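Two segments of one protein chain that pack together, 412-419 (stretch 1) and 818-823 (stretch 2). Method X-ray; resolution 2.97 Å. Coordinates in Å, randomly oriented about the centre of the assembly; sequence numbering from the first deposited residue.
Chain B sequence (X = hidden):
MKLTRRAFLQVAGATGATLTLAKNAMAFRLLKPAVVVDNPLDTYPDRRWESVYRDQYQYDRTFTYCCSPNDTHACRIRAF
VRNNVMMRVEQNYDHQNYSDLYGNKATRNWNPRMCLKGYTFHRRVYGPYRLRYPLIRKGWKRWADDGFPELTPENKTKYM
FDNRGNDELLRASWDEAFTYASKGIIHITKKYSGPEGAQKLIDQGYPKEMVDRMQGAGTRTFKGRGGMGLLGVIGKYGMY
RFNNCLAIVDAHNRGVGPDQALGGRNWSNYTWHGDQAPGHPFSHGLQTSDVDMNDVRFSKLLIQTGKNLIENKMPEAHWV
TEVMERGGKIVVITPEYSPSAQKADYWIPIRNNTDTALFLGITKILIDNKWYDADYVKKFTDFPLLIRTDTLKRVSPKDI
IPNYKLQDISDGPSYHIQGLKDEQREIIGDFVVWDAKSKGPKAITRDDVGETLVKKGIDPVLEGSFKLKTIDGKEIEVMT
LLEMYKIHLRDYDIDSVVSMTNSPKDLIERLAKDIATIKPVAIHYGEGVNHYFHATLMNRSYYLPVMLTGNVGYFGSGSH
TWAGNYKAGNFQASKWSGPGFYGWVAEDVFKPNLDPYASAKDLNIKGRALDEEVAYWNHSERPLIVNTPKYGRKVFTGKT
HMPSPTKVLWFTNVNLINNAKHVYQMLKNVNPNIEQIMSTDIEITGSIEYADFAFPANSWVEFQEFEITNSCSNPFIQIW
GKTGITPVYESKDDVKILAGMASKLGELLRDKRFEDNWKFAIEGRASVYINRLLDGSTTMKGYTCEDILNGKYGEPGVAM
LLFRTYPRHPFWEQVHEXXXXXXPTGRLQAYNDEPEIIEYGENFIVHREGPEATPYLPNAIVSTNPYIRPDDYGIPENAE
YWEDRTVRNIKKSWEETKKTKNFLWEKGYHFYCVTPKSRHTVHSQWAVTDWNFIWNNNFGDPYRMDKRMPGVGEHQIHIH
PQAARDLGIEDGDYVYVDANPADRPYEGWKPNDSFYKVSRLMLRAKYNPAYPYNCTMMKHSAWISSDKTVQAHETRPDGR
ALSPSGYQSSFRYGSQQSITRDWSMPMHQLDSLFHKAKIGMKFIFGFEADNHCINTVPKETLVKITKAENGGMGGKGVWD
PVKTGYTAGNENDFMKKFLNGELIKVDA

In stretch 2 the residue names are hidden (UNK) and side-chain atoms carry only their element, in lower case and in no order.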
ATOM      1  N   GLY B 412     -31.206  11.759 -37.150  1.00 63.57           N
ATOM      2  CA  GLY B 412     -31.062  10.702 -36.174  1.00 59.17           C
ATOM      3  C   GLY B 412     -30.164  11.099 -35.025  1.00 58.10           C
ATOM      4  O   GLY B 412     -29.516  12.157 -35.019  1.00 59.47           O
ATOM      5  N   PRO B 413     -30.113  10.229 -34.011  1.00 59.86           N
ATOM      6  CA  PRO B 413     -29.303  10.518 -32.818  1.00 54.91           C
ATOM      7  C   PRO B 413     -27.804  10.418 -33.041  1.00 48.73           C
ATOM      8  O   PRO B 413     -27.046  10.582 -32.078  1.00 58.22           O
ATOM      9  CB  PRO B 413     -29.777   9.459 -31.817  1.00 52.01           C
ATOM     10  CG  PRO B 413     -30.161   8.306 -32.677  1.00 56.29           C
ATOM     11  CD  PRO B 413     -30.743   8.899 -33.938  1.00 63.52           C
ATOM     12  N   SER B 414     -27.343  10.186 -34.269  1.00 50.97           N
ATOM     13  CA  SER B 414     -25.913  10.105 -34.523  1.00 47.05           C
ATOM     14  C   SER B 414     -25.313  11.454 -34.875  1.00 45.83           C
ATOM     15  O   SER B 414     -24.101  11.637 -34.719  1.00 48.73           O
ATOM     16  CB  SER B 414     -25.627   9.104 -35.648  1.00 46.47           C
ATOM     17  OG  SER B 414     -25.698   7.771 -35.171  1.00 49.04           O
ATOM     18  N   TYR B 415     -26.132  12.402 -35.320  1.00 48.65           N
ATOM     19  CA  TYR B 415     -25.697  13.772 -35.555  1.00 52.57           C
ATOM     20  C   TYR B 415     -25.999  14.682 -34.373  1.00 57.31           C
ATOM     21  O   TYR B 415     -25.142  15.475 -33.972  1.00 58.09           O
ATOM     22  CB  TYR B 415     -26.364  14.352 -36.809  1.00 61.71           C
ATOM     23  CG  TYR B 415     -25.860  13.819 -38.137  1.00 52.61           C
ATOM     24  CD1 TYR B 415     -25.204  12.601 -38.224  1.00 51.47           C
ATOM     25  CD2 TYR B 415     -26.034  14.551 -39.303  1.00 56.06           C
ATOM     26  CE1 TYR B 415     -24.747  12.119 -39.439  1.00 55.17           C
ATOM     27  CE2 TYR B 415     -25.581  14.077 -40.521  1.00 59.42           C
ATOM     28  CZ  TYR B 415     -24.937  12.862 -40.583  1.00 56.68           C
ATOM     29  OH  TYR B 415     -24.482  12.388 -41.792  1.00 59.61           O
ATOM     30  N   HIS B 416     -27.197  14.568 -33.795  1.00 56.29           N
ATOM     31  CA  HIS B 416     -27.639  15.517 -32.780  1.00 56.42           C
ATOM     32  C   HIS B 416     -27.071  15.209 -31.401  1.00 54.85           C
ATOM     33  O   HIS B 416     -26.917  16.124 -30.585  1.00 52.25           O
ATOM     34  CB  HIS B 416     -29.167  15.538 -32.711  1.00 55.52           C
ATOM     35  CG  HIS B 416     -29.821  16.094 -33.937  1.00 59.93           C
ATOM     36  ND1 HIS B 416     -29.849  17.443 -34.218  1.00 61.27           N
ATOM     37  CD2 HIS B 416     -30.479  15.484 -34.952  1.00 64.55           C
ATOM     38  CE1 HIS B 416     -30.492  17.640 -35.356  1.00 68.07           C
ATOM     39  NE2 HIS B 416     -30.884  16.467 -35.822  1.00 71.00           N
ATOM     40  N   ILE B 417     -26.752  13.949 -31.117  1.00 54.35           N
ATOM     41  CA  ILE B 417     -26.221  13.542 -29.821  1.00 54.43           C
ATOM     42  C   ILE B 417     -24.744  13.174 -29.916  1.00 45.38           C
ATOM     43  O   ILE B 417     -23.933  13.612 -29.100  1.00 48.46           O
ATOM     44  CB  ILE B 417     -27.046  12.379 -29.224  1.00 45.65           C
ATOM     45  CG1 ILE B 417     -28.415  12.879 -28.761  1.00 50.41           C
ATOM     46  CG2 ILE B 417     -26.301  11.730 -28.066  1.00 41.32           C
ATOM     47  CD1 ILE B 417     -29.350  11.775 -28.317  1.00 52.75           C
ATOM     48  N   GLN B 418     -24.375  12.382 -30.920  1.00 40.68           N
ATOM     49  CA  GLN B 418     -23.018  11.868 -31.033  1.00 41.02           C
ATOM     50  C   GLN B 418     -22.127  12.714 -31.939  1.00 46.41           C
ATOM     51  O   GLN B 418     -20.909  12.502 -31.951  1.00 41.65           O
ATOM     52  CB  GLN B 418     -23.051  10.412 -31.516  1.00 34.02           C
ATOM     53  CG  GLN B 418     -23.649   9.469 -30.473  1.00 40.77           C
ATOM     54  CD  GLN B 418     -23.664   8.015 -30.904  1.00 40.53           C
ATOM     55  OE1 GLN B 418     -23.321   7.685 -32.038  1.00 50.09           O
ATOM     56  NE2 GLN B 418     -24.060   7.134 -29.991  1.00 41.37           N
ATOM     57  N   GLY B 419     -22.696  13.647 -32.695  1.00 46.65           N
ATOM     58  CA  GLY B 419     -21.905  14.594 -33.463  1.00 43.44           C
ATOM     59  C   GLY B 419     -21.229  14.039 -34.698  1.00 49.83           C
ATOM     60  O   GLY B 419     -20.053  14.337 -34.944  1.00 51.11           O
ATOM     61  N   UNK B 818     -32.360   2.865 -26.523  1.00 52.85           N
ATOM     62  CA  UNK B 818     -32.120   2.385 -27.886  1.00 56.24           C
ATOM     63  C   UNK B 818     -31.320   3.407 -28.700  1.00 51.99           C
ATOM     64  O   UNK B 818     -31.741   3.873 -29.761  1.00 53.56           O
ATOM     65  o   UNK B 818     -34.075   0.941 -27.929  1.00 58.35           O
ATOM     66  c   UNK B 818     -33.439   2.026 -28.580  1.00 54.63           C
ATOM     67  N   UNK B 819     -30.145   3.750 -28.171  1.00 45.73           N
ATOM     68  CA  UNK B 819     -29.177   4.640 -28.795  1.00 48.44           C
ATOM     69  C   UNK B 819     -27.975   3.849 -29.311  1.00 49.67           C
ATOM     70  O   UNK B 819     -27.617   2.814 -28.740  1.00 53.88           O
ATOM     71  c   UNK B 819     -29.513   7.016 -27.782  1.00 49.83           C
ATOM     72  c   UNK B 819     -28.876   8.031 -26.845  1.00 50.27           C
ATOM     73  c   UNK B 819     -28.701   5.716 -27.811  1.00 47.26           C
ATOM     74  c   UNK B 819     -30.959   6.763 -27.384  1.00 53.36           C
ATOM     75  N   UNK B 820     -27.355   4.284 -30.404  1.00 45.68           N
ATOM     76  CA  UNK B 820     -26.245   3.517 -30.979  1.00 48.61           C
ATOM     77  C   UNK B 820     -24.949   3.680 -30.200  1.00 49.63           C
ATOM     78  O   UNK B 820     -24.709   4.690 -29.535  1.00 55.25           O
ATOM     79  c   UNK B 820     -26.107   4.107 -32.387  1.00 46.91           C
ATOM     80  c   UNK B 820     -27.675   5.477 -31.209  1.00 47.44           C
ATOM     81  c   UNK B 820     -26.569   5.513 -32.235  1.00 45.76           C
ATOM     82  N   UNK B 821     -24.106   2.654 -30.295  1.00 50.00           N
ATOM     83  CA  UNK B 821     -22.765   2.697 -29.734  1.00 42.61           C
ATOM     84  C   UNK B 821     -21.851   3.513 -30.647  1.00 41.60           C
ATOM     85  O   UNK B 821     -22.276   4.058 -31.668  1.00 52.77           O
ATOM     86  c   UNK B 821     -24.414  -1.056 -26.694  1.00 43.07           C
ATOM     87  c   UNK B 821     -22.737   0.581 -27.184  1.00 49.93           C
ATOM     88  c   UNK B 821     -22.221   1.281 -29.539  1.00 39.42           C
ATOM     89  c   UNK B 821     -22.991   0.463 -28.540  1.00 49.40           C
ATOM     90  c   UNK B 821     -24.676  -1.183 -28.043  1.00 47.49           C
ATOM     91  c   UNK B 821     -23.967  -0.428 -28.958  1.00 53.58           C
ATOM     92  c   UNK B 821     -23.442  -0.173 -26.263  1.00 46.24           C
ATOM     93  N   UNK B 822     -20.574   3.603 -30.279  1.00 42.37           N
ATOM     94  CA  UNK B 822     -19.611   4.428 -31.010  1.00 47.28           C
ATOM     95  C   UNK B 822     -18.720   3.590 -31.920  1.00 49.68           C
ATOM     96  O   UNK B 822     -17.524   3.855 -32.063  1.00 50.22           O
ATOM     97  c   UNK B 822     -21.104   7.643 -27.339  1.00 42.44           C
ATOM     98  c   UNK B 822     -19.833   5.671 -27.781  1.00 42.54           C
ATOM     99  c   UNK B 822     -20.125   7.306 -29.490  1.00 46.52           C
ATOM    100  c   UNK B 822     -20.585   6.440 -26.910  1.00 39.82           C
ATOM    101  c   UNK B 822     -20.878   8.081 -28.628  1.00 41.54           C
ATOM    102  c   UNK B 822     -18.769   5.244 -30.032  1.00 43.08           C
ATOM    103  c   UNK B 822     -19.589   6.090 -29.083  1.00 45.30           C
ATOM    104  o   UNK B 822     -21.854   8.412 -26.477  1.00 51.88           O
ATOM    105  N   UNK B 823     -19.293   2.575 -32.547  1.00 47.80           N
ATOM    106  CA  UNK B 823     -18.644   1.716 -33.525  1.00 48.18           C
ATOM    107  C   UNK B 823     -19.044   2.117 -34.934  1.00 53.08           C
ATOM    108  O   UNK B 823     -19.926   2.957 -35.131  1.00 51.95           O
ATOM    109  o   UNK B 823     -20.448   0.129 -33.219  1.00 46.23           O
ATOM    110  c   UNK B 823     -18.434  -0.209 -31.959  1.00 42.64           C
ATOM    111  c   UNK B 823     -19.021   0.255 -33.266  1.00 44.25           C
TER

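Position 818 carries two side-chain atoms, a carbon bonded to CA and an oxygen on that carbon, with no branch. The side chain is out of reach of stretch 1 and touches nothing there; its oxygen is hydrogen-bonded elsewhere in the structure. One carbon followed by one oxygen is serine, Ser818, here with positive phi just after a helix.

Position 819 has four carbons and no heteroatom, forked at the second. Its CA-to-CB bond points sideways, but the end of the side chain comes nearer, and one terminal carbon lies 4.1 Å from CD1 of Ile417. A four-carbon chain that branches at the second carbon, not the first, is leucine. In Leu819 the atom meeting Ile417 CD1 is CD2, an apolar contact.

At position 820 three carbons close a ring onto the backbone N. The CA-to-CB bond points toward stretch 1. The ring carbon bonded to the backbone N lies 4.0 Å from CG of Pro413, and the middle carbon of the three is 3.8 Å from OG of Ser414, whose hydroxyl is hydrogen-bonded elsewhere. The closure onto N identifies proline, Pro820; the two atoms are its CD and CG, so two proline rings meet through their carbons.

Position 821 shows one carbon and then a six-carbon ring, without oxygen. CA-to-CB points away, and the side chain makes no close contact with stretch 1; the backbone O of position 821 lies 3.8 Å from OE1 of Gln418. The bare ring is phenylalanine, Phe821.

Position 822 repeats that pattern, one carbon and a six-carbon ring, but the ring bears an oxygen. A ring carbon comes within 3.6 Å of NE2 of Gln418. The added oxygen makes the residue tyrosine, and the carbon is CE1 of Tyr822. The amide nitrogen approaches this ring obliquely.

Position 823 has one carbon carrying both an oxygen and a second carbon. It makes no contact with stretch 1. This fork is threonine, Thr823, whose hydroxyl is bonded elsewhere.

The contact combines a small apolar patch with one polar tie. Pro413 and Ile417 meet Pro820 and Leu819 respectively, while Gln418 has the largest covered area of any residue here; its CA-to-CB bond points toward stretch 2, and its side chain, chi1 m and chi2 t, reaches it. Gln418 NE2 donates a hydrogen bond to Pro820 O at 2.6 Å, with an N-H...acceptor angle of 138°. Because the acceptor is a main-chain carbonyl, this bond holds the backbone of stretch 2 directly, while Gln418 NE2 also lies 3.7 Å from Pro820 CG.

Stretch 2 818-823: SLPFYT
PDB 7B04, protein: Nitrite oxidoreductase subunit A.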